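Local coordinates for protein terminal uridylyltransferase 1 (Trypanosoma brucei, PDB 5HZD) that adds uridines from UTP to the 3'-hydroxyl of guide RNAs, ribosomal RNAs and some mRNAs during editing of mitochondrial RNA, at residues 306-310 / 391-395; 114-118 / 374-378. One frame throughout, in Å; residues are numbered along the deposited sequence.

Contact 1. Residues 306-310 / 391-395; sequences SHPCA and LYKAA
Pro308 and Cys309 rest on one side of helix 385-409, meeting it through Leu391, Ala394 and Ala395. The motif is a helix-to-helix loop docked on a third helix: residues 306-310 join helix 292-304 to helix 310-324 in the helical part of this nucleotidyltransferase. The contact is small, 185 Å² summed over both sides, and it is apolar.

Cys309 supplies its centre. SG lies beside the backbone N and anti to the carbonyl carbon (chi1 -61°), a rotation that sends sulfur onto the helix. There it is 4.0 Å from Ala394 CB and also 4.0 Å from Ala395 CB, with the carbonyl Leu391 O at 3.6 Å. That oxygen is already used by the helix, since Ala395 N donates to it, so the sulfur only adjoins a backbone bond of the helical turn. Met398, about one turn further on, and Phe70 of helix 59-76 also cover Cys309, a buried residue; Phe70 touches Ala395 as well.

Pro308 forms the outer part, where the protein is more exposed. Its side chain and that of Leu391 cross at about a right angle, and a single methyl does the touching: Leu391 CD2 comes to 3.6 Å from Pro308 CG and 3.8 Å from Pro308 CB. The same methyl is 4.1 Å from Cys309 SG, so it bridges the two loop residues.

His307 holds two bonds within the loop. Its O accepts from Ala310 N, closing the turn that leads into helix 310-324, while its ring supplies a capping bond. Cys309 N donates to His307 ND1 over 2.9 Å, nearly straight at 165°, with the donor only 5° out of the imidazole plane.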
# COMPACT_ATOMS: atom_id res chain seq x y z
N SER A 306 -5.59 -15.31 7.02
CA SER A 306 -6.48 -16.41 7.38
C SER A 306 -6.36 -17.68 6.53
O SER A 306 -7.08 -18.65 6.77
CB SER A 306 -7.95 -15.92 7.47
OG SER A 306 -8.47 -15.64 6.20
N HIS A 307 -5.45 -17.68 5.55
CA HIS A 307 -5.05 -18.89 4.85
C HIS A 307 -3.56 -18.72 4.53
O HIS A 307 -3.15 -17.63 4.14
CB HIS A 307 -5.84 -19.00 3.53
CG HIS A 307 -5.68 -20.31 2.84
ND1 HIS A 307 -4.50 -20.69 2.22
CD2 HIS A 307 -6.54 -21.35 2.68
CE1 HIS A 307 -4.64 -21.91 1.73
NE2 HIS A 307 -5.87 -22.32 1.97
N PRO A 308 -2.76 -19.79 4.67
CA PRO A 308 -1.31 -19.67 4.46
C PRO A 308 -0.93 -19.34 3.01
O PRO A 308 0.20 -18.88 2.79
CB PRO A 308 -0.77 -21.05 4.85
CG PRO A 308 -1.93 -21.99 4.75
CD PRO A 308 -3.14 -21.14 5.11
N CYS A 309 -1.83 -19.56 2.05
CA CYS A 309 -1.53 -19.20 0.67
C CYS A 309 -2.13 -17.86 0.26
O CYS A 309 -1.96 -17.39 -0.90
CB CYS A 309 -2.02 -20.30 -0.28
SG CYS A 309 -1.22 -21.83 0.07
N ALA A 310 -2.80 -17.17 1.19
CA ALA A 310 -3.49 -15.95 0.78
C ALA A 310 -2.55 -14.77 0.51
O ALA A 310 -2.71 -14.06 -0.50
CB ALA A 310 -4.58 -15.56 1.81
N LEU A 391 1.51 -26.97 0.60
CA LEU A 391 1.24 -25.55 0.36
C LEU A 391 1.46 -25.16 -1.09
O LEU A 391 0.72 -24.34 -1.62
CB LEU A 391 2.08 -24.62 1.25
CG LEU A 391 1.80 -24.63 2.74
CD1 LEU A 391 2.78 -23.70 3.42
CD2 LEU A 391 0.36 -24.20 2.99
N TYR A 392 2.52 -25.70 -1.73
CA TYR A 392 2.75 -25.39 -3.14
C TYR A 392 1.59 -25.85 -3.99
O TYR A 392 1.11 -25.11 -4.85
CB TYR A 392 4.03 -26.06 -3.66
CG TYR A 392 5.32 -25.57 -3.05
CD1 TYR A 392 5.37 -24.42 -2.29
CD2 TYR A 392 6.49 -26.28 -3.27
CE1 TYR A 392 6.58 -23.96 -1.75
CE2 TYR A 392 7.67 -25.85 -2.74
CZ TYR A 392 7.71 -24.70 -1.99
OH TYR A 392 8.90 -24.26 -1.47
N LYS A 393 1.13 -27.06 -3.74
CA LYS A 393 -0.00 -27.62 -4.46
C LYS A 393 -1.25 -26.73 -4.29
O LYS A 393 -1.97 -26.45 -5.26
CB LYS A 393 -0.28 -29.04 -3.99
CG LYS A 393 -1.54 -29.62 -4.57
CD LYS A 393 -1.74 -31.09 -4.23
CE LYS A 393 -3.11 -31.55 -4.71
NZ LYS A 393 -3.15 -33.03 -4.79
N ALA A 394 -1.51 -26.30 -3.06
CA ALA A 394 -2.68 -25.48 -2.76
C ALA A 394 -2.57 -24.12 -3.42
O ALA A 394 -3.53 -23.63 -4.01
CB ALA A 394 -2.83 -25.28 -1.24
N ALA A 395 -1.40 -23.49 -3.32
CA ALA A 395 -1.20 -22.16 -3.92
C ALA A 395 -1.44 -22.20 -5.44
O ALA A 395 -2.11 -21.31 -6.01
CB ALA A 395 0.19 -21.62 -3.62

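Contact 2. Residues 114-118 / 374-378; sequences AMGVW and RYTPM
Gly116 and Thr376 join the two loops by one backbone hydrogen bond: Thr376 N donates to Gly116 O over 2.9 Å, with an N-H...O angle of 167°. Tyr375 CA adds a CA-H...O contact to the same oxygen. Gly116 has a positive phi as the chain leaves helix 111-114.

Val117 spreads two methyls. CG1 is 3.3 Å from Thr376 O and 3.8 Å from Tyr375 CE1, whereas CG2 meets Met378 CE at 3.7 Å. Met378 begins with CG anti to the backbone N (chi1 -163°), then bends at both chi2 and chi3, which curls its terminal methyl back to the valine; the two side chains cross at about a right angle. Tyr375 also has CG opposite its backbone N (chi1 175°). Its CB does not point at the other loop, yet the ring reaches Val117 CG1 obliquely with CE1, and its hydroxyl is bonded to Asp77, which also accepts from Met378 N.

Arg311, near the start of helix 310-324, binds Met115 O, Thr376 O and Pro377 O, tying both loops to that helix. Met115 packs on helices 292-304 and 310-324, and residues 114-118 run from helix 111-114 toward strand 124-129 of the palm domain's mixed sheet.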
# COMPACT_ATOMS: atom_id res chain seq x y z
N ALA A 114 -0.93 -4.94 5.60
CA ALA A 114 -1.73 -5.95 4.90
C ALA A 114 -1.02 -7.30 4.75
O ALA A 114 -1.68 -8.34 4.89
CB ALA A 114 -2.11 -5.42 3.53
N MET A 115 0.29 -7.29 4.53
CA MET A 115 1.05 -8.54 4.27
C MET A 115 1.89 -8.98 5.45
O MET A 115 2.49 -10.05 5.40
CB MET A 115 2.00 -8.38 3.08
CG MET A 115 1.35 -7.82 1.83
SD MET A 115 0.39 -9.13 1.02
CE MET A 115 -0.56 -8.18 -0.17
N GLY A 116 1.97 -8.15 6.50
CA GLY A 116 2.73 -8.52 7.69
C GLY A 116 4.22 -8.68 7.47
O GLY A 116 4.90 -9.25 8.31
N VAL A 117 4.73 -8.15 6.36
CA VAL A 117 6.15 -8.17 6.06
C VAL A 117 6.50 -6.87 5.32
O VAL A 117 5.61 -6.20 4.78
CB VAL A 117 6.55 -9.37 5.14
CG1 VAL A 117 6.29 -10.69 5.82
CG2 VAL A 117 5.84 -9.29 3.79
N TRP A 118 7.80 -6.54 5.28
CA TRP A 118 8.28 -5.42 4.47
C TRP A 118 9.65 -5.78 3.88
O TRP A 118 10.50 -6.32 4.58
CB TRP A 118 8.36 -4.15 5.33
CG TRP A 118 8.82 -2.91 4.58
CD1 TRP A 118 8.24 -2.36 3.48
CD2 TRP A 118 9.92 -2.08 4.92
NE1 TRP A 118 8.92 -1.23 3.10
CE2 TRP A 118 9.98 -1.05 3.96
CE3 TRP A 118 10.90 -2.12 5.92
CZ2 TRP A 118 10.93 -0.03 4.00
CZ3 TRP A 118 11.86 -1.13 5.94
CH2 TRP A 118 11.88 -0.11 4.97
N ARG A 374 2.70 -5.53 12.95
CA ARG A 374 3.21 -6.79 13.46
C ARG A 374 3.76 -7.67 12.34
O ARG A 374 3.14 -7.79 11.25
CB ARG A 374 2.12 -7.50 14.27
CG ARG A 374 1.96 -6.84 15.66
CD ARG A 374 1.18 -7.70 16.63
NE ARG A 374 -0.19 -7.85 16.17
CZ ARG A 374 -0.90 -8.97 16.30
NH1 ARG A 374 -0.37 -10.04 16.89
NH2 ARG A 374 -2.15 -9.00 15.84
N TYR A 375 4.91 -8.26 12.60
CA TYR A 375 5.58 -9.11 11.63
C TYR A 375 5.07 -10.55 11.71
O TYR A 375 5.04 -11.14 12.80
CB TYR A 375 7.11 -9.06 11.85
CG TYR A 375 7.85 -10.01 10.93
CD1 TYR A 375 8.09 -9.68 9.60
CD2 TYR A 375 8.27 -11.26 11.39
CE1 TYR A 375 8.73 -10.58 8.74
CE2 TYR A 375 8.92 -12.16 10.56
CZ TYR A 375 9.15 -11.81 9.22
OH TYR A 375 9.79 -12.74 8.41
N THR A 376 4.69 -11.11 10.56
CA THR A 376 4.35 -12.52 10.45
C THR A 376 5.10 -13.08 9.24
O THR A 376 4.90 -12.59 8.12
CB THR A 376 2.84 -12.70 10.16
OG1 THR A 376 2.07 -12.07 11.20
CG2 THR A 376 2.50 -14.18 10.10
N PRO A 377 5.95 -14.10 9.45
CA PRO A 377 6.71 -14.67 8.32
C PRO A 377 5.78 -15.17 7.23
O PRO A 377 4.71 -15.67 7.54
CB PRO A 377 7.41 -15.91 8.93
CG PRO A 377 7.30 -15.76 10.40
CD PRO A 377 6.21 -14.77 10.72
N MET A 378 6.21 -15.03 5.97
CA MET A 378 5.46 -15.51 4.83
C MET A 378 5.18 -17.02 4.87
O MET A 378 4.11 -17.46 4.41
CB MET A 378 6.20 -15.12 3.53
CG MET A 378 5.36 -15.19 2.26
SD MET A 378 3.88 -14.18 2.29
CE MET A 378 4.53 -12.54 2.55

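How the contacts relate
The segments alternate along the chain, 114-118, 306-310, 374-378 and 391-395, and the contact centres lie 15 Å apart. Their nearest atoms are about 4 Å apart, yet the contacts do not touch. Helix 310-324 connects them: contact 1 includes the loop leading into it, and Arg311, the residue following 306-310, reaches the loops of contact 2. The same helix carries Lys318 and Lys322, which bind UTP. Contact 2 is the nearer to this pocket, for the Met115 side chain is about 6 Å from that of Lys318 and about 4 Å from that of Ser111, which probably binds UTP. Contact 1 is remote from the annotated sites.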